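PDB 1IA6: cellulase CEL9M from Clostridium cellulolyticum, which probably hydrolyses internal beta-1,4-glucosidic linkages in cellulose, lichenin and cereal beta-D-glucans, as an endoglucanase of glycoside hydrolase family 9. Local coordinates for residues A[8-13]-A[418-423]; A[12-17]-A[92-97]; A[79-84]-A[422-427]; A[251-256]-A[310-315]. All coordinates share one frame; numbering follows the deposited sequence.

Contact 1: A[8-13]-A[418-423]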
loop_
_atom_site.group_PDB
_atom_site.type_symbol
_atom_site.label_atom_id
_atom_site.label_comp_id
_atom_site.label_asym_id
_atom_site.label_seq_id
_atom_site.Cartn_x
_atom_site.Cartn_y
_atom_site.Cartn_z
ATOM N N THR A 8 15.989 4.817 -10.732
ATOM C CA THR A 8 16.640 4.227 -9.571
ATOM C C THR A 8 15.726 4.288 -8.352
ATOM O O THR A 8 15.693 3.362 -7.544
ATOM C CB THR A 8 17.971 4.941 -9.257
ATOM O OG1 THR A 8 18.870 4.773 -10.360
ATOM C CG2 THR A 8 18.616 4.350 -8.008
ATOM N N ALA A 9 14.979 5.379 -8.220
ATOM C CA ALA A 9 14.066 5.519 -7.090
ATOM C C ALA A 9 13.000 4.428 -7.173
ATOM O O ALA A 9 12.630 3.833 -6.162
ATOM C CB ALA A 9 13.413 6.896 -7.103
ATOM N N LEU A 10 12.506 4.168 -8.381
ATOM C CA LEU A 10 11.491 3.137 -8.569
ATOM C C LEU A 10 12.028 1.781 -8.121
ATOM O O LEU A 10 11.379 1.078 -7.346
ATOM C CB LEU A 10 11.061 3.057 -10.036
ATOM C CG LEU A 10 10.050 1.951 -10.354
ATOM C CD1 LEU A 10 8.775 2.160 -9.533
ATOM C CD2 LEU A 10 9.733 1.958 -11.841
ATOM N N LYS A 11 13.212 1.421 -8.607
ATOM C CA LYS A 11 13.831 0.152 -8.241
ATOM C C LYS A 11 13.944 0.032 -6.726
ATOM O O LYS A 11 13.607 -1.003 -6.150
ATOM C CB LYS A 11 15.230 0.029 -8.848
ATOM C CG LYS A 11 15.918 -1.289 -8.490
ATOM C CD LYS A 11 17.372 -1.341 -8.950
ATOM C CE LYS A 11 18.254 -0.409 -8.134
ATOM N NZ LYS A 11 19.697 -0.540 -8.501
ATOM N N ASP A 12 14.426 1.092 -6.085
ATOM C CA ASP A 12 14.576 1.081 -4.635
ATOM C C ASP A 12 13.244 0.924 -3.907
ATOM O O ASP A 12 13.156 0.163 -2.955
ATOM C CB ASP A 12 15.242 2.367 -4.137
ATOM C CG ASP A 12 16.698 2.481 -4.541
ATOM O OD1 ASP A 12 17.330 1.451 -4.854
ATOM O OD2 ASP A 12 17.217 3.615 -4.526
ATOM N N SER A 13 12.217 1.645 -4.354
ATOM C CA SER A 13 10.905 1.594 -3.705
ATOM C C SER A 13 10.278 0.202 -3.746
ATOM O O SER A 13 9.496 -0.164 -2.865
ATOM C CB SER A 13 9.956 2.627 -4.333
ATOM O OG SER A 13 9.641 2.306 -5.675
ATOM N N GLY A 418 1.971 3.584 -2.446
ATOM C CA GLY A 418 1.679 4.751 -3.259
ATOM C C GLY A 418 2.910 5.346 -3.918
ATOM O O GLY A 418 2.811 5.942 -4.993
ATOM N N LEU A 419 4.066 5.191 -3.280
ATOM C CA LEU A 419 5.316 5.717 -3.824
ATOM C C LEU A 419 5.675 4.980 -5.103
ATOM O O LEU A 419 6.052 5.596 -6.099
ATOM C CB LEU A 419 6.458 5.566 -2.813
ATOM C CG LEU A 419 7.841 6.019 -3.306
ATOM C CD1 LEU A 419 7.818 7.516 -3.612
ATOM C CD2 LEU A 419 8.890 5.712 -2.261
ATOM N N VAL A 420 5.568 3.656 -5.075
ATOM C CA VAL A 420 5.880 2.870 -6.262
ATOM C C VAL A 420 5.021 3.349 -7.429
ATOM O O VAL A 420 5.521 3.562 -8.533
ATOM C CB VAL A 420 5.618 1.367 -6.034
ATOM C CG1 VAL A 420 5.842 0.599 -7.330
ATOM C CG2 VAL A 420 6.539 0.838 -4.949
ATOM N N GLY A 421 3.728 3.526 -7.174
ATOM C CA GLY A 421 2.817 3.975 -8.214
ATOM C C GLY A 421 3.145 5.332 -8.814
ATOM O O GLY A 421 3.179 5.481 -10.036
ATOM N N VAL A 422 3.386 6.331 -7.968
ATOM C CA VAL A 422 3.695 7.663 -8.473
ATOM C C VAL A 422 5.021 7.681 -9.235
ATOM O O VAL A 422 5.149 8.372 -10.245
ATOM C CB VAL A 422 3.715 8.729 -7.330
ATOM C CG1 VAL A 422 4.943 8.568 -6.456
ATOM C CG2 VAL A 422 3.654 10.130 -7.933
ATOM N N LEU A 423 6.008 6.925 -8.763
ATOM C CA LEU A 423 7.293 6.875 -9.454
ATOM C C LEU A 423 7.128 6.218 -10.826
ATOM O O LEU A 423 7.743 6.642 -11.807
ATOM C CB LEU A 423 8.326 6.120 -8.614
ATOM C CG LEU A 423 8.863 6.912 -7.415
ATOM C CD1 LEU A 423 9.774 6.042 -6.565
ATOM C CD2 LEU A 423 9.620 8.137 -7.923
#
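L423 leans across onto A9, and its CD1 does most of the touching. This methyl sits 3.6 Å from A9 O and 3.8 Å from A9 CB, so it presses on the backbone and the side chain of one alanine, while CD2 approaches the same CB from the other branch. L10 comes next, the tip of its side chain turned in: CD1 comes within 3.7 Å of V420 O and 4.0 Å of V420 CG1, the two side chains crossing at about a right angle. The same CD1 also lies against CB of L423, one turn further on. S13 completes the first shell, with OG 3.5 Å from V420 CG2 and CB 3.9 Å from L419 CD2.

What positions the serine is a bond within its own helix. OG stands between the backbone N and the carbonyl carbon (chi1 67°), turned back to donate to L10 O at 2.7 Å. The C=O...donor angle of 118° is a steep approach. Further out, N416 ND2 bonds to S13 O, and V337 and L341 of helix 327-341 pack against L423 and A9 respectively. Helices 6-15 and 413-429, the first and last of the chain, form this buried pair of the family 9 module; the segments run nearly antiparallel, at 155°, with axes 9.2 Å apart.

No hydrogen bond passes between the segments. The S13 hydroxyl is satisfied within its own helix, and its OG touches V420 CG2 and L423 CD1 only by van der Waals contact, which implies that cohesion here rests on the burial of methyl groups.

Contact 2: A[12-17]-A[92-97]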
loop_
_atom_site.group_PDB
_atom_site.type_symbol
_atom_site.label_atom_id
_atom_site.label_comp_id
_atom_site.label_asym_id
_atom_site.label_seq_id
_atom_site.Cartn_x
_atom_site.Cartn_y
_atom_site.Cartn_z
ATOM N N ASP A 12 14.426 1.092 -6.085
ATOM C CA ASP A 12 14.576 1.081 -4.635
ATOM C C ASP A 12 13.244 0.924 -3.907
ATOM O O ASP A 12 13.156 0.163 -2.955
ATOM C CB ASP A 12 15.242 2.367 -4.137
ATOM C CG ASP A 12 16.698 2.481 -4.541
ATOM O OD1 ASP A 12 17.330 1.451 -4.854
ATOM O OD2 ASP A 12 17.217 3.615 -4.526
ATOM N N SER A 13 12.217 1.645 -4.354
ATOM C CA SER A 13 10.905 1.594 -3.705
ATOM C C SER A 13 10.278 0.202 -3.746
ATOM O O SER A 13 9.496 -0.164 -2.865
ATOM C CB SER A 13 9.956 2.627 -4.333
ATOM O OG SER A 13 9.641 2.306 -5.675
ATOM N N ILE A 14 10.624 -0.574 -4.767
ATOM C CA ILE A 14 10.108 -1.934 -4.897
ATOM C C ILE A 14 10.920 -2.865 -3.998
ATOM O O ILE A 14 10.373 -3.752 -3.347
ATOM C CB ILE A 14 10.214 -2.428 -6.349
ATOM C CG1 ILE A 14 9.327 -1.569 -7.252
ATOM C CG2 ILE A 14 9.828 -3.905 -6.430
ATOM C CD1 ILE A 14 9.589 -1.771 -8.736
ATOM N N ILE A 15 12.232 -2.647 -3.969
ATOM C CA ILE A 15 13.140 -3.448 -3.152
ATOM C C ILE A 15 12.791 -3.379 -1.667
ATOM O O ILE A 15 12.963 -4.355 -0.933
ATOM C CB ILE A 15 14.601 -2.984 -3.365
ATOM C CG1 ILE A 15 15.152 -3.608 -4.650
ATOM C CG2 ILE A 15 15.459 -3.335 -2.160
ATOM C CD1 ILE A 15 16.456 -2.974 -5.131
ATOM N N PHE A 16 12.301 -2.225 -1.231
ATOM C CA PHE A 16 11.918 -2.028 0.166
ATOM C C PHE A 16 11.096 -3.179 0.742
ATOM O O PHE A 16 11.335 -3.620 1.861
ATOM C CB PHE A 16 11.104 -0.739 0.316
ATOM C CG PHE A 16 10.344 -0.657 1.608
ATOM C CD1 PHE A 16 11.008 -0.439 2.809
ATOM C CD2 PHE A 16 8.962 -0.845 1.630
ATOM C CE1 PHE A 16 10.312 -0.409 4.013
ATOM C CE2 PHE A 16 8.259 -0.818 2.828
ATOM C CZ PHE A 16 8.933 -0.600 4.022
ATOM N N PHE A 17 10.121 -3.657 -0.022
ATOM C CA PHE A 17 9.250 -4.722 0.457
ATOM C C PHE A 17 9.967 -5.979 0.932
ATOM O O PHE A 17 9.450 -6.700 1.784
ATOM C CB PHE A 17 8.202 -5.033 -0.610
ATOM C CG PHE A 17 7.221 -3.913 -0.809
ATOM C CD1 PHE A 17 6.152 -3.745 0.067
ATOM C CD2 PHE A 17 7.410 -2.975 -1.818
ATOM C CE1 PHE A 17 5.287 -2.659 -0.056
ATOM C CE2 PHE A 17 6.553 -1.885 -1.950
ATOM C CZ PHE A 17 5.490 -1.726 -1.067
ATOM N N THR A 92 10.005 -8.032 -13.292
ATOM C CA THR A 92 10.218 -9.327 -12.657
ATOM C C THR A 92 10.185 -9.248 -11.135
ATOM O O THR A 92 9.510 -10.045 -10.483
ATOM C CB THR A 92 11.559 -9.941 -13.090
ATOM O OG1 THR A 92 11.553 -10.134 -14.509
ATOM C CG2 THR A 92 11.780 -11.279 -12.398
ATOM N N LYS A 93 10.914 -8.291 -10.572
ATOM C CA LYS A 93 10.961 -8.125 -9.125
ATOM C C LYS A 93 9.583 -7.717 -8.606
ATOM O O LYS A 93 9.120 -8.226 -7.588
ATOM C CB LYS A 93 12.000 -7.060 -8.750
ATOM C CG LYS A 93 12.228 -6.894 -7.249
ATOM C CD LYS A 93 12.800 -8.159 -6.624
ATOM C CE LYS A 93 13.078 -7.956 -5.142
ATOM N NZ LYS A 93 13.669 -9.161 -4.493
ATOM N N MET A 94 8.929 -6.804 -9.316
ATOM C CA MET A 94 7.602 -6.348 -8.919
ATOM C C MET A 94 6.634 -7.528 -8.819
ATOM O O MET A 94 5.872 -7.639 -7.858
ATOM C CB MET A 94 7.074 -5.327 -9.930
ATOM C CG MET A 94 5.708 -4.771 -9.590
ATOM S SD MET A 94 5.743 -3.717 -8.120
ATOM C CE MET A 94 4.274 -2.758 -8.393
ATOM N N LEU A 95 6.661 -8.409 -9.817
ATOM C CA LEU A 95 5.777 -9.572 -9.817
ATOM C C LEU A 95 6.069 -10.497 -8.644
ATOM O O LEU A 95 5.158 -11.117 -8.093
ATOM C CB LEU A 95 5.894 -10.333 -11.145
ATOM C CG LEU A 95 5.224 -9.615 -12.322
ATOM C CD1 LEU A 95 5.551 -10.327 -13.627
ATOM C CD2 LEU A 95 3.725 -9.566 -12.096
ATOM N N GLN A 96 7.336 -10.590 -8.258
ATOM C CA GLN A 96 7.697 -11.425 -7.124
ATOM C C GLN A 96 7.095 -10.847 -5.840
ATOM O O GLN A 96 6.574 -11.592 -5.015
ATOM C CB GLN A 96 9.217 -11.524 -6.992
ATOM C CG GLN A 96 9.890 -12.059 -8.250
ATOM C CD GLN A 96 11.361 -12.357 -8.051
ATOM O OE1 GLN A 96 12.087 -11.568 -7.450
ATOM N NE2 GLN A 96 11.809 -13.499 -8.566
ATOM N N GLN A 97 7.154 -9.526 -5.678
ATOM C CA GLN A 97 6.605 -8.891 -4.475
ATOM C C GLN A 97 5.103 -9.128 -4.417
ATOM O O GLN A 97 4.548 -9.433 -3.362
ATOM C CB GLN A 97 6.879 -7.380 -4.474
ATOM C CG GLN A 97 8.329 -6.986 -4.747
ATOM C CD GLN A 97 9.308 -7.613 -3.775
ATOM O OE1 GLN A 97 9.345 -8.833 -3.616
ATOM N NE2 GLN A 97 10.114 -6.782 -3.125
#
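I14 is the first residue of segment 12-17 to meet helix 91-107, and it does so with both branches. CG2 lies 3.8 Å from Q97 CG and 3.9 Å from K93 CG, between residues one turn apart, and the side chains of I14 and K93 slide past each other in opposite directions. The other branch puts CG1 4.3 Å from M94 SD.

The backbone of I14 contributes too. Its carbonyl O accepts Q97 NE2 at 3.0 Å with an N-H...O angle of 165°, and that oxygen lies in the plane of the Q97 amide, although the donor is tilted 34° from the carbonyl plane. A bend at chi2 of Q97 swings CD round, and the amide then faces segment 12-17. I14 O also receives a weak bond from F17 N; the one from Q97 NE2 is shorter.

F17 brings CB to 3.6 Å from Q97 NE2 before its ring leads off; F16 CD2 lies over the centre of one face of that ring. D18, the next residue, ties the polar ends together: OD1 bonds to Q97 NE2 and OD2 forms a salt bridge with K93 NZ, while K21 NZ bonds to Q97 OE1.

The contact binds the C-terminal part of helix 6-15 to helix 91-107, with the F17 side chain about 13 Å from the bound zinc ion. Around this joint, F85 of helix 82-87 touches both I14 and M94, L74 of helix 64-80 touches M94 and F17, and L413 of helix 413-429 packs on F17.

Contact 3: A[79-84]-A[422-427]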
loop_
_atom_site.group_PDB
_atom_site.type_symbol
_atom_site.label_atom_id
_atom_site.label_comp_id
_atom_site.label_asym_id
_atom_site.label_seq_id
_atom_site.Cartn_x
_atom_site.Cartn_y
_atom_site.Cartn_z
ATOM N N TYR A 79 -0.499 -2.430 -13.456
ATOM C CA TYR A 79 -1.546 -2.479 -14.468
ATOM C C TYR A 79 -1.616 -1.207 -15.311
ATOM O O TYR A 79 -1.738 -1.271 -16.534
ATOM C CB TYR A 79 -2.906 -2.713 -13.801
ATOM C CG TYR A 79 -4.059 -2.819 -14.779
ATOM C CD1 TYR A 79 -4.267 -3.980 -15.520
ATOM C CD2 TYR A 79 -4.939 -1.754 -14.963
ATOM C CE1 TYR A 79 -5.329 -4.079 -16.422
ATOM C CE2 TYR A 79 -5.999 -1.840 -15.860
ATOM C CZ TYR A 79 -6.188 -3.005 -16.583
ATOM O OH TYR A 79 -7.245 -3.098 -17.459
ATOM N N GLU A 80 -1.536 -0.053 -14.658
ATOM C CA GLU A 80 -1.624 1.230 -15.355
ATOM C C GLU A 80 -0.331 1.721 -16.001
ATOM O O GLU A 80 -0.372 2.390 -17.035
ATOM C CB GLU A 80 -2.116 2.319 -14.396
ATOM C CG GLU A 80 -3.479 2.067 -13.760
ATOM C CD GLU A 80 -4.642 2.226 -14.729
ATOM O OE1 GLU A 80 -4.447 2.769 -15.837
ATOM O OE2 GLU A 80 -5.765 1.817 -14.369
ATOM N N PHE A 81 0.810 1.408 -15.391
ATOM C CA PHE A 81 2.096 1.871 -15.910
ATOM C C PHE A 81 3.084 0.744 -16.194
ATOM O O PHE A 81 4.278 0.880 -15.935
ATOM C CB PHE A 81 2.728 2.856 -14.917
ATOM C CG PHE A 81 1.842 4.021 -14.565
ATOM C CD1 PHE A 81 1.458 4.941 -15.536
ATOM C CD2 PHE A 81 1.386 4.195 -13.259
ATOM C CE1 PHE A 81 0.628 6.020 -15.214
ATOM C CE2 PHE A 81 0.557 5.270 -12.927
ATOM C CZ PHE A 81 0.179 6.182 -13.909
ATOM N N LYS A 82 2.587 -0.356 -16.747
ATOM C CA LYS A 82 3.425 -1.505 -17.052
ATOM C C LYS A 82 4.695 -1.162 -17.828
ATOM O O LYS A 82 5.760 -1.716 -17.552
ATOM C CB LYS A 82 2.620 -2.547 -17.829
ATOM C CG LYS A 82 3.425 -3.770 -18.230
ATOM C CD LYS A 82 2.569 -4.756 -19.003
ATOM C CE LYS A 82 3.421 -5.849 -19.627
ATOM N NZ LYS A 82 4.250 -6.537 -18.605
ATOM N N GLU A 83 4.579 -0.258 -18.797
ATOM C CA GLU A 83 5.722 0.145 -19.616
ATOM C C GLU A 83 6.879 0.662 -18.776
ATOM O O GLU A 83 8.045 0.410 -19.086
ATOM C CB GLU A 83 5.313 1.230 -20.619
ATOM C CG GLU A 83 4.347 0.773 -21.701
ATOM C CD GLU A 83 3.044 0.237 -21.139
ATOM O OE1 GLU A 83 2.405 0.943 -20.327
ATOM O OE2 GLU A 83 2.659 -0.892 -21.517
ATOM N N SER A 84 6.556 1.394 -17.716
ATOM C CA SER A 84 7.580 1.948 -16.837
ATOM C C SER A 84 8.391 0.858 -16.155
ATOM O O SER A 84 9.598 1.002 -15.977
ATOM C CB SER A 84 6.944 2.849 -15.775
ATOM O OG SER A 84 6.279 3.940 -16.379
ATOM N N VAL A 422 3.386 6.331 -7.968
ATOM C CA VAL A 422 3.695 7.663 -8.473
ATOM C C VAL A 422 5.021 7.681 -9.235
ATOM O O VAL A 422 5.149 8.372 -10.245
ATOM C CB VAL A 422 3.715 8.729 -7.330
ATOM C CG1 VAL A 422 4.943 8.568 -6.456
ATOM C CG2 VAL A 422 3.654 10.130 -7.933
ATOM N N LEU A 423 6.008 6.925 -8.763
ATOM C CA LEU A 423 7.293 6.875 -9.454
ATOM C C LEU A 423 7.128 6.218 -10.826
ATOM O O LEU A 423 7.743 6.642 -11.807
ATOM C CB LEU A 423 8.326 6.120 -8.614
ATOM C CG LEU A 423 8.863 6.912 -7.415
ATOM C CD1 LEU A 423 9.774 6.042 -6.565
ATOM C CD2 LEU A 423 9.620 8.137 -7.923
ATOM N N ALA A 424 6.297 5.185 -10.902
ATOM C CA ALA A 424 6.061 4.514 -12.178
ATOM C C ALA A 424 5.405 5.516 -13.126
ATOM O O ALA A 424 5.723 5.566 -14.319
ATOM C CB ALA A 424 5.159 3.293 -11.984
ATOM N N GLY A 425 4.494 6.321 -12.588
ATOM C CA GLY A 425 3.826 7.322 -13.401
ATOM C C GLY A 425 4.773 8.439 -13.810
ATOM O O GLY A 425 4.678 8.967 -14.918
ATOM N N ALA A 426 5.690 8.804 -12.919
ATOM C CA ALA A 426 6.649 9.865 -13.210
ATOM C C ALA A 426 7.520 9.477 -14.399
ATOM O O ALA A 426 7.815 10.301 -15.265
ATOM C CB ALA A 426 7.525 10.131 -11.990
ATOM N N ILE A 427 7.931 8.215 -14.434
ATOM C CA ILE A 427 8.764 7.724 -15.519
ATOM C C ILE A 427 8.048 7.861 -16.859
ATOM O O ILE A 427 8.668 8.181 -17.872
ATOM C CB ILE A 427 9.162 6.250 -15.272
ATOM C CG1 ILE A 427 10.146 6.187 -14.100
ATOM C CG2 ILE A 427 9.781 5.644 -16.526
ATOM C CD1 ILE A 427 10.495 4.790 -13.649
#
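F81 and S84 bring the turn between helices 64-80 and 82-87 against A424, G425 and I427 of helix 413-429, inside the alpha-helical barrel, the (alpha/alpha)6 fold of family 9 glycoside hydrolases. F81 is the first residue to leave helical geometry after the one helix and the N-cap position of the next.

The aromatic contact is a CH-pi interaction. G425 CA sits 3.7 Å from the centroid of the F81 ring and only 4° off the ring normal. Having no side chain, the glycine brings its backbone straight onto the ring. E80 CB lies 4.1 Å above the opposite face, also over the centre, so the ring is sandwiched between its own chain neighbour and the other helix. V319 and K322 of helix 306-323 touch this phenylalanine as well.

One hydrogen bond crosses the contact: S84 OG donates to A424 O at 2.7 Å. OG stands anti to its carbonyl carbon (chi1 -62°), beside the backbone N, and arrives with a C=O...donor angle of 140°. The bond links a side chain to the main chain of a buried helix and satisfies the serine's hydroxyl. S84 N is itself bonded to F81 O at 2.9 Å, which joins the two touching residues within the turn.

Van der Waals contacts fill in the rest. F81 CB lies 3.8 Å from A424 CB, and S84 CB is 4.1 Å from I427 CG2, with Y6 and L10 of helix 6-15 also meeting that isoleucine.

On the F81 ring the seating is nearly even: G425 CA is 3.9 to 4.0 Å from each of the six ring carbons.

Contact 4: A[251-256]-A[310-315]. With SO4 (sulfate ion), chain E.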
loop_
_atom_site.group_PDB
_atom_site.type_symbol
_atom_site.label_atom_id
_atom_site.label_comp_id
_atom_site.label_asym_id
_atom_site.label_seq_id
_atom_site.Cartn_x
_atom_site.Cartn_y
_atom_site.Cartn_z
ATOM N N LYS A 251 -12.379 15.341 0.834
ATOM C CA LYS A 251 -11.328 16.314 1.116
ATOM C C LYS A 251 -10.058 15.619 1.603
ATOM O O LYS A 251 -9.118 16.270 2.063
ATOM C CB LYS A 251 -11.799 17.299 2.191
ATOM C CG LYS A 251 -13.046 18.087 1.824
ATOM C CD LYS A 251 -13.501 18.945 2.998
ATOM C CE LYS A 251 -14.763 19.720 2.663
ATOM N NZ LYS A 251 -15.263 20.481 3.841
ATOM N N TRP A 252 -10.038 14.295 1.502
ATOM C CA TRP A 252 -8.890 13.513 1.938
ATOM C C TRP A 252 -8.167 13.023 0.686
ATOM O O TRP A 252 -8.040 13.757 -0.298
ATOM C CB TRP A 252 -9.375 12.327 2.783
ATOM C CG TRP A 252 -8.367 11.812 3.772
ATOM C CD1 TRP A 252 -7.819 10.560 3.813
ATOM C CD2 TRP A 252 -7.802 12.533 4.875
ATOM N NE1 TRP A 252 -6.948 10.458 4.871
ATOM C CE2 TRP A 252 -6.917 11.654 5.539
ATOM C CE3 TRP A 252 -7.956 13.839 5.367
ATOM C CZ2 TRP A 252 -6.188 12.037 6.672
ATOM C CZ3 TRP A 252 -7.231 14.218 6.494
ATOM C CH2 TRP A 252 -6.359 13.321 7.132
ATOM N N THR A 253 -7.691 11.785 0.723
ATOM C CA THR A 253 -7.010 11.211 -0.427
ATOM C C THR A 253 -7.034 9.694 -0.317
ATOM O O THR A 253 -7.597 9.133 0.627
ATOM C CB THR A 253 -5.540 11.699 -0.527
ATOM O OG1 THR A 253 -4.965 11.233 -1.755
ATOM C CG2 THR A 253 -4.714 11.177 0.639
ATOM N N MET A 254 -6.434 9.031 -1.293
ATOM C CA MET A 254 -6.376 7.580 -1.292
ATOM C C MET A 254 -5.482 7.075 -0.162
ATOM O O MET A 254 -4.335 7.500 -0.028
ATOM C CB MET A 254 -5.827 7.083 -2.631
ATOM C CG MET A 254 -5.482 5.600 -2.651
ATOM S SD MET A 254 -4.887 5.087 -4.276
ATOM C CE MET A 254 -3.178 5.580 -4.184
ATOM N N CYS A 255 -6.017 6.174 0.651
ATOM C CA CYS A 255 -5.256 5.581 1.745
ATOM C C CYS A 255 -5.968 4.306 2.183
ATOM O O CYS A 255 -7.062 4.007 1.697
ATOM C CB CYS A 255 -5.100 6.563 2.914
ATOM S SG CYS A 255 -6.625 7.143 3.671
ATOM N N TRP A 256 -5.358 3.560 3.096
ATOM C CA TRP A 256 -5.939 2.296 3.524
ATOM C C TRP A 256 -7.394 2.347 3.982
ATOM O O TRP A 256 -8.117 1.366 3.827
ATOM C CB TRP A 256 -5.073 1.636 4.613
ATOM C CG TRP A 256 -4.866 2.457 5.847
ATOM C CD1 TRP A 256 -3.828 3.306 6.102
ATOM C CD2 TRP A 256 -5.726 2.520 6.989
ATOM N NE1 TRP A 256 -3.989 3.895 7.335
ATOM C CE2 TRP A 256 -5.147 3.431 7.900
ATOM C CE3 TRP A 256 -6.934 1.896 7.332
ATOM C CZ2 TRP A 256 -5.736 3.736 9.135
ATOM C CZ3 TRP A 256 -7.520 2.197 8.558
ATOM C CH2 TRP A 256 -6.918 3.111 9.444
ATOM N N ALA A 310 0.927 12.686 0.190
ATOM C CA ALA A 310 1.304 13.449 -0.998
ATOM C C ALA A 310 1.570 12.531 -2.192
ATOM O O ALA A 310 1.164 12.831 -3.323
ATOM C CB ALA A 310 2.536 14.309 -0.704
ATOM N N ALA A 311 2.245 11.413 -1.939
ATOM C CA ALA A 311 2.549 10.451 -2.996
ATOM C C ALA A 311 1.282 9.771 -3.515
ATOM O O ALA A 311 1.126 9.575 -4.717
ATOM C CB ALA A 311 3.529 9.398 -2.482
ATOM N N ALA A 312 0.382 9.410 -2.602
ATOM C CA ALA A 312 -0.866 8.744 -2.973
ATOM C C ALA A 312 -1.758 9.624 -3.852
ATOM O O ALA A 312 -2.297 9.162 -4.858
ATOM C CB ALA A 312 -1.623 8.310 -1.715
ATOM N N GLU A 313 -1.920 10.890 -3.481
ATOM C CA GLU A 313 -2.752 11.784 -4.280
ATOM C C GLU A 313 -2.099 11.988 -5.646
ATOM O O GLU A 313 -2.776 12.007 -6.671
ATOM C CB GLU A 313 -2.922 13.134 -3.574
ATOM C CG GLU A 313 -3.780 14.156 -4.328
ATOM C CD GLU A 313 -5.267 13.821 -4.343
ATOM O OE1 GLU A 313 -5.719 12.995 -3.521
ATOM O OE2 GLU A 313 -5.993 14.409 -5.173
ATOM N N SER A 314 -0.778 12.133 -5.660
ATOM C CA SER A 314 -0.061 12.336 -6.912
ATOM C C SER A 314 -0.223 11.137 -7.845
ATOM O O SER A 314 -0.346 11.296 -9.061
ATOM C CB SER A 314 1.420 12.602 -6.634
ATOM O OG SER A 314 1.577 13.802 -5.892
ATOM N N MET A 315 -0.235 9.934 -7.279
ATOM C CA MET A 315 -0.402 8.740 -8.098
ATOM C C MET A 315 -1.769 8.746 -8.788
ATOM O O MET A 315 -1.869 8.459 -9.982
ATOM C CB MET A 315 -0.268 7.471 -7.248
ATOM C CG MET A 315 -0.435 6.200 -8.070
ATOM S SD MET A 315 -0.649 4.718 -7.087
ATOM C CE MET A 315 -1.351 3.624 -8.317
HETATM S S SO4 E . -1.632 5.630 9.909
HETATM O O1 SO4 E . -0.696 5.008 10.872
HETATM O O2 SO4 E . -1.528 4.934 8.613
HETATM O O3 SO4 E . -1.282 7.057 9.747
HETATM O O4 SO4 E . -3.012 5.521 10.433
#
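E313 and T253 form the polar link between the loop 251-256 and helix 306-323, and the glutamate meets the threonine all along its length. CB lies 3.3 Å from T253 OG1, CG is 4.1 Å from the same oxygen, and CD returns to 3.7 Å because the chain bends at chi2 (72°). OE1 then accepts the T253 hydroxyl at 2.6 Å, using its anti lone pair, the one directed away from the other carboxylate oxygen. The glutamate thus curls round the hydroxyl instead of meeting it only with its end.

M254 makes the apolar half. Its backbone O comes within 3.3 Å of A312 CB, and a bend at chi3 (82°) brings CE round to 4.0 Å from the same CB and 3.9 Å from M315 SD. CE thus lies over the helix surface between A312 and M315, touching A312 O as well.

Beyond the interface, W256 NE1 donates to sulfate O2 at 3.0 Å with an N-H...O angle of 148°. The ion, probably from the crystallisation liquor, is also bonded to R308 NH2. W252, whose O is bonded to N283 ND2 and W287 NE1, has its side chain near D257, a calcium ligand.

Helices 274-289 and 64-80 touch the loop, through W287 on T253 and Y69 on M254. Both also flank helix 306-323, where W287 meets E313 and W76 meets M315, and helix 327-341 packs on S314 and A310 of that same helix.

In the fold
Helix 413-429 ties most of this together. Contacts 1 and 3 share V422 and L423, their centres about 9 Å apart, and L10 CD2 meets I427 CD1 at 3.4 Å. Contact 2 continues contact 1 along helix 6-15, sharing D12 and S13, and V420 CG1 reaches M94 CE at 3.9 Å. Contact 4 lies across the chain's centre from contact 2, about 21 Å between centres, but joins contacts 1 and 3 where V422 CG2 packs 3.6 Å from S314 CB. The side chain of F17 in contact 2 is about 13 Å from the zinc ion, and that of W252 in contact 4 about 10 Å from the calcium ion. In sequence, E410, a predicted active-site residue, shortly precedes helix 413-429.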